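Local coordinates for iron Transport-associated domain protein (Bacillus anthracis, PDB 4H8Q) that binds heme and, as a NEAT domain of the hemophore IsdX2, probably takes part in extracting heme from methemoglobin, at residues Val78-Lys83 with Thr87-Phe92. The protein carries 1 engineered substitution. Sequence-based numbering, arbitrary orientation.
Sequences VVSEDK and TRVVEF
Backbone hydrogen bonds tie Val-79, Ser-80 and Asp-82 to Val-89 and Thr-87 in antiparallel register. Asp-82 and Thr-87 form an antiparallel hydrogen-bonded pair: Asp-82 N reaches Thr-87 O at 2.9 Å, while Thr-87 N returns to Asp-82 O at a longer 3.2 Å. Further along, Val-89 N donates to Ser-80 O, yet Val-89 O receives the N-H of Val-79 in a more bent bond (152° at the hydrogen). Val-79 and Ser-80 thus both face Val-89, a classic beta bulge that shifts the register by one before Val-78 pairs with Val-90. The hairpin of strands 72-82 and 87-94 belongs to the antiparallel barrel of the NEAT domain; strand 49-56 flanks strand 87-94 on its other edge.

Side-chain contacts gather at the bulge. With chi1 at -66°, Val-79 CG2 falls between the backbone N and carbonyl carbon and meets Val-89 CG1 at 3.6 Å, and CG1 rests on Glu-91 CB at 3.9 Å. On the Val-89 face, Ser-80 OG lies 3.3 Å from Val-89 CG2, a van der Waals contact.

On the other face, Glu-81 and Arg-88 run side by side, with Glu-81 CG 3.9 Å from Arg-88 CB. Their charged ends do not meet: Lys-83 NZ forms a salt bridge with Glu-81 OE2 (3.6 Å), whereas the extended Arg-88 crosses Val-78 at about a right angle, NE 4.1 Å from Val-78 CG2, and hydrogen-bonds Ser-59 OG and Ile-62 O through NH1 and NH2, respectively.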
ATOM      1  N   VAL A  78       5.960   3.162   9.070  1.00 18.43           N
ATOM      2  CA  VAL A  78       6.228   4.406   8.365  1.00 17.12           C
ATOM      3  C   VAL A  78       7.737   4.615   8.347  1.00 20.68           C
ATOM      4  O   VAL A  78       8.357   4.802   9.401  1.00 24.07           O
ATOM      5  CB  VAL A  78       5.548   5.604   9.033  1.00 20.78           C
ATOM      6  CG1 VAL A  78       5.864   6.881   8.271  1.00 21.69           C
ATOM      7  CG2 VAL A  78       4.036   5.371   9.102  1.00 22.30           C
ATOM      8  N   VAL A  79       8.329   4.560   7.161  1.00 19.83           N
ATOM      9  CA  VAL A  79       9.783   4.691   7.042  1.00 21.07           C
ATOM     10  C   VAL A  79      10.234   6.090   6.636  1.00 26.01           C
ATOM     11  O   VAL A  79      11.421   6.409   6.699  1.00 25.57           O
ATOM     12  CB  VAL A  79      10.372   3.640   6.077  1.00 20.36           C
ATOM     13  CG1 VAL A  79      10.190   2.249   6.653  1.00 23.86           C
ATOM     14  CG2 VAL A  79       9.719   3.740   4.700  1.00 20.94           C
ATOM     15  N   SER A  80       9.292   6.925   6.219  1.00 20.74           N
ATOM     16  CA  SER A  80       9.579   8.329   6.001  1.00 23.97           C
ATOM     17  C   SER A  80       8.303   9.125   5.854  1.00 28.36           C
ATOM     18  O   SER A  80       7.252   8.585   5.488  1.00 22.28           O
ATOM     19  CB  SER A  80      10.485   8.556   4.791  1.00 27.01           C
ATOM     20  OG  SER A  80       9.834   8.228   3.581  1.00 26.59           O
ATOM     21  N   GLU A  81       8.412  10.410   6.167  1.00 26.36           N
ATOM     22  CA  GLU A  81       7.333  11.363   5.965  1.00 27.39           C
ATOM     23  C   GLU A  81       7.897  12.626   5.342  1.00 33.97           C
ATOM     24  O   GLU A  81       9.008  13.057   5.674  1.00 32.34           O
ATOM     25  CB  GLU A  81       6.661  11.710   7.289  1.00 29.11           C
ATOM     26  CG  GLU A  81       5.961  10.557   7.971  1.00 36.49           C
ATOM     27  CD  GLU A  81       5.206  10.995   9.215  1.00 49.08           C
ATOM     28  OE1 GLU A  81       4.444  10.176   9.775  1.00 54.45           O
ATOM     29  OE2 GLU A  81       5.376  12.161   9.630  1.00 52.50           O
ATOM     30  N   ASP A  82       7.135  13.209   4.426  1.00 27.75           N
ATOM     31  CA  ASP A  82       7.478  14.497   3.843  1.00 29.54           C
ATOM     32  C   ASP A  82       6.311  15.425   4.123  1.00 34.19           C
ATOM     33  O   ASP A  82       5.335  15.445   3.370  1.00 30.19           O
ATOM     34  CB  ASP A  82       7.688  14.355   2.338  1.00 30.84           C
ATOM     35  CG  ASP A  82       8.137  15.651   1.678  1.00 39.51           C
ATOM     36  OD1 ASP A  82       7.864  16.735   2.236  1.00 38.41           O
ATOM     37  OD2 ASP A  82       8.751  15.579   0.591  1.00 42.44           O
ATOM     38  N   LYS A  83       6.401  16.176   5.219  1.00 32.39           N
ATOM     39  CA  LYS A  83       5.302  17.044   5.640  1.00 35.80           C
ATOM     40  C   LYS A  83       4.983  18.126   4.615  1.00 34.50           C
ATOM     41  O   LYS A  83       3.820  18.492   4.429  1.00 34.73           O
ATOM     42  CB  LYS A  83       5.597  17.679   6.999  1.00 33.95           C
ATOM     43  CG  LYS A  83       5.654  16.691   8.149  1.00 39.93           C
ATOM     44  CD  LYS A  83       4.324  15.986   8.338  1.00 41.54           C
ATOM     45  CE  LYS A  83       4.398  14.945   9.441  1.00 47.94           C
ATOM     46  NZ  LYS A  83       4.843  15.524  10.739  1.00 53.19           N
ATOM     47  N   THR A  87       3.076  13.689   1.980  1.00 24.25           N
ATOM     48  CA  THR A  87       3.153  12.286   1.588  1.00 21.94           C
ATOM     49  C   THR A  87       3.902  11.525   2.666  1.00 25.98           C
ATOM     50  O   THR A  87       4.580  12.121   3.505  1.00 22.85           O
ATOM     51  CB  THR A  87       3.901  12.093   0.254  1.00 24.92           C
ATOM     52  OG1 THR A  87       5.247  12.576   0.393  1.00 26.45           O
ATOM     53  CG2 THR A  87       3.200  12.824  -0.889  1.00 24.81           C
ATOM     54  N   ARG A  88       3.767  10.203   2.665  1.00 21.32           N
ATOM     55  CA  ARG A  88       4.618   9.387   3.514  1.00 19.74           C
ATOM     56  C   ARG A  88       4.859   8.044   2.853  1.00 21.51           C
ATOM     57  O   ARG A  88       4.130   7.656   1.949  1.00 19.87           O
ATOM     58  CB  ARG A  88       4.016   9.199   4.900  1.00 19.82           C
ATOM     59  CG  ARG A  88       2.830   8.235   4.984  1.00 20.25           C
ATOM     60  CD  ARG A  88       2.365   8.208   6.425  1.00 20.89           C
ATOM     61  NE  ARG A  88       1.285   7.269   6.729  1.00 20.34           N
ATOM     62  CZ  ARG A  88      -0.012   7.583   6.676  1.00 21.69           C
ATOM     63  NH1 ARG A  88      -0.392   8.785   6.264  1.00 21.38           N
ATOM     64  NH2 ARG A  88      -0.926   6.687   7.013  1.00 20.70           N
ATOM     65  N   VAL A  89       5.902   7.355   3.296  1.00 18.39           N
ATOM     66  CA  VAL A  89       6.226   6.052   2.743  1.00 16.88           C
ATOM     67  C   VAL A  89       5.994   4.991   3.807  1.00 19.54           C
ATOM     68  O   VAL A  89       6.491   5.100   4.937  1.00 19.34           O
ATOM     69  CB  VAL A  89       7.695   5.993   2.248  1.00 15.98           C
ATOM     70  CG1 VAL A  89       8.007   4.595   1.683  1.00 18.49           C
ATOM     71  CG2 VAL A  89       7.928   7.052   1.196  1.00 22.46           C
ATOM     72  N   VAL A  90       5.221   3.967   3.453  1.00 17.26           N
ATOM     73  CA  VAL A  90       4.955   2.859   4.366  1.00 18.60           C
ATOM     74  C   VAL A  90       5.583   1.589   3.811  1.00 21.17           C
ATOM     75  O   VAL A  90       5.738   1.433   2.595  1.00 20.38           O
ATOM     76  CB  VAL A  90       3.435   2.662   4.636  1.00 19.13           C
ATOM     77  CG1 VAL A  90       2.838   3.920   5.283  1.00 19.41           C
ATOM     78  CG2 VAL A  90       2.691   2.311   3.349  1.00 19.68           C
ATOM     79  N   GLU A  91       5.960   0.685   4.703  1.00 18.33           N
ATOM     80  CA  GLU A  91       6.662  -0.525   4.296  1.00 19.36           C
ATOM     81  C   GLU A  91       5.994  -1.740   4.905  1.00 21.93           C
ATOM     82  O   GLU A  91       5.601  -1.724   6.071  1.00 20.62           O
ATOM     83  CB  GLU A  91       8.108  -0.444   4.771  1.00 22.40           C
ATOM     84  CG  GLU A  91       8.937  -1.673   4.502  1.00 29.44           C
ATOM     85  CD  GLU A  91      10.303  -1.563   5.158  1.00 36.92           C
ATOM     86  OE1 GLU A  91      10.418  -1.911   6.359  1.00 39.41           O
ATOM     87  OE2 GLU A  91      11.250  -1.110   4.477  1.00 38.03           O
ATOM     88  N   PHE A  92       5.852  -2.790   4.108  1.00 21.71           N
ATOM     89  CA  PHE A  92       5.212  -4.015   4.564  1.00 20.92           C
ATOM     90  C   PHE A  92       5.709  -5.183   3.735  1.00 22.25           C
ATOM     91  O   PHE A  92       6.272  -5.000   2.653  1.00 23.35           O
ATOM     92  CB  PHE A  92       3.679  -3.911   4.476  1.00 23.55           C
ATOM     93  CG  PHE A  92       3.170  -3.525   3.108  1.00 19.77           C
ATOM     94  CD1 PHE A  92       2.942  -4.491   2.143  1.00 25.13           C
ATOM     95  CD2 PHE A  92       2.924  -2.196   2.790  1.00 20.65           C
ATOM     96  CE1 PHE A  92       2.472  -4.138   0.889  1.00 20.99           C
ATOM     97  CE2 PHE A  92       2.453  -1.837   1.539  1.00 21.65           C
ATOM     98  CZ  PHE A  92       2.231  -2.814   0.586  1.00 20.73           C
TER